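Probable acetyltransferase (Agrobacterium tumefaciens, PDB 2GE3) probably transfers the acetyl group of acetyl coenzyme A, which it binds, to an acceptor substrate, as a member of the GNAT acetyltransferase family. Local coordinates at residues 45-48 / 49-53. Numbering follows the deposited sequence.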
loop_
_atom_site.group_PDB
_atom_site.type_symbol
_atom_site.label_atom_id
_atom_site.label_comp_id
_atom_site.label_asym_id
_atom_site.label_seq_id
_atom_site.Cartn_x
_atom_site.Cartn_y
_atom_site.Cartn_z
ATOM N N ALA A 45 -7.779 -4.796 19.126
ATOM C CA ALA A 45 -7.428 -4.718 17.705
ATOM C C ALA A 45 -6.063 -5.374 17.467
ATOM O O ALA A 45 -5.875 -6.095 16.485
ATOM C CB ALA A 45 -7.419 -3.248 17.203
ATOM N N VAL A 46 -5.104 -5.126 18.365
ATOM C CA VAL A 46 -3.806 -5.742 18.201
ATOM C C VAL A 46 -3.891 -7.275 18.425
ATOM O O VAL A 46 -3.327 -8.049 17.645
ATOM C CB VAL A 46 -2.636 -4.970 18.931
ATOM C CG1 VAL A 46 -2.733 -3.489 18.695
ATOM C CG2 VAL A 46 -2.620 -5.231 20.453
ATOM N N ARG A 47 -4.643 -7.705 19.425
ATOM C CA ARG A 47 -4.868 -9.128 19.648
ATOM C C ARG A 47 -5.479 -9.865 18.446
ATOM O O ARG A 47 -5.079 -10.993 18.164
ATOM C CB ARG A 47 -5.762 -9.393 20.897
ATOM C CG ARG A 47 -5.820 -10.905 21.274
ATOM C CD ARG A 47 -6.615 -11.262 22.509
ATOM N NE ARG A 47 -6.499 -10.219 23.510
ATOM C CZ ARG A 47 -5.589 -10.188 24.476
ATOM N NH1 ARG A 47 -4.709 -11.177 24.608
ATOM N NH2 ARG A 47 -5.565 -9.163 25.316
ATOM N N ALA A 48 -6.489 -9.278 17.801
ATOM C CA ALA A 48 -7.083 -9.869 16.601
ATOM C C ALA A 48 -6.009 -10.101 15.528
ATOM O O ALA A 48 -5.927 -11.180 14.914
ATOM C CB ALA A 48 -8.226 -8.957 16.041
ATOM N N PHE A 49 -5.204 -9.065 15.293
ATOM C CA PHE A 49 -4.200 -9.067 14.265
ATOM C C PHE A 49 -3.091 -10.106 14.628
ATOM O O PHE A 49 -2.672 -10.874 13.786
ATOM C CB PHE A 49 -3.682 -7.628 14.101
ATOM C CG PHE A 49 -2.260 -7.529 13.606
ATOM C CD1 PHE A 49 -1.224 -7.260 14.475
ATOM C CD2 PHE A 49 -1.964 -7.678 12.250
ATOM C CE1 PHE A 49 0.109 -7.153 14.023
ATOM C CE2 PHE A 49 -0.639 -7.568 11.764
ATOM C CZ PHE A 49 0.397 -7.317 12.660
ATOM N N VAL A 50 -2.667 -10.168 15.887
ATOM C CA VAL A 50 -1.688 -11.185 16.284
ATOM C C VAL A 50 -2.207 -12.619 16.252
ATOM O O VAL A 50 -1.506 -13.494 15.794
ATOM C CB VAL A 50 -1.008 -10.884 17.624
ATOM C CG1 VAL A 50 -0.129 -12.040 18.025
ATOM C CG2 VAL A 50 -0.208 -9.608 17.486
ATOM N N LEU A 51 -3.439 -12.848 16.716
ATOM C CA LEU A 51 -4.099 -14.173 16.576
ATOM C C LEU A 51 -4.169 -14.626 15.126
ATOM O O LEU A 51 -3.816 -15.736 14.845
ATOM C CB LEU A 51 -5.471 -14.230 17.285
ATOM C CG LEU A 51 -5.494 -14.705 18.782
ATOM C CD1 LEU A 51 -4.147 -14.666 19.583
ATOM C CD2 LEU A 51 -6.628 -14.009 19.546
ATOM N N ASP A 52 -4.574 -13.743 14.225
ATOM C CA ASP A 52 -4.660 -14.000 12.772
ATOM C C ASP A 52 -3.308 -14.356 12.101
ATOM O O ASP A 52 -3.205 -15.281 11.281
ATOM C CB ASP A 52 -5.214 -12.728 12.111
ATOM C CG ASP A 52 -5.637 -12.924 10.654
ATOM O OD1 ASP A 52 -6.359 -13.902 10.324
ATOM O OD2 ASP A 52 -5.289 -12.055 9.824
HETATM N N MSE A 53 -2.278 -13.584 12.418
HETATM C CA MSE A 53 -0.947 -13.859 11.933
HETATM C C MSE A 53 -0.441 -15.263 12.323
HETATM O O MSE A 53 0.056 -15.999 11.475
HETATM C CB MSE A 53 -0.016 -12.802 12.484
HETATM C CG MSE A 53 -0.472 -11.418 12.047
HETATM SE SE MSE A 53 0.476 -10.885 10.409
HETATM C CE MSE A 53 2.002 -9.921 11.388
#
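The ring of Phe49 turns an edge to the previous turn of the helix, where Val46 O lies near the ring plane, 3.9 Å from Phe49 CD1. Over one face, offset toward the rim, sits the CG of Met53 (selenomethionine), but the modelled CG is too close to Phe49 O, so this face contact is doubtful. With chi1 at 152°, CG of Phe49 stands roughly anti to the backbone N, which leads the ring off the helix toward Gln60, Asp74 and Arg76. Backbone hydrogen bonds join residues four apart: Phe49 N to Ala45 O (3.3 Å) is the longest, Val50 N to Val46 O (2.8 Å) the shortest. Small Ala45 and Ala48 suit the more open side of such a helix. Arg47 and Leu51 run side by side, Arg47 CG resting 3.6 Å from Leu51 CD2; the aliphatic stem of arginine thus packs against leucine while its guanidinium group reaches salt bridges with Glu44 and Glu19. Branched, apolar Val46 and Val50 suit the buried side, where they meet His22 and Phe21 respectively. Helix 43-55 is thereby packed on helix 18-29 through its valines and Arg47, while Phe49 and Met53 lie against strands 60-65 and 68-77 of the central GNAT sheet.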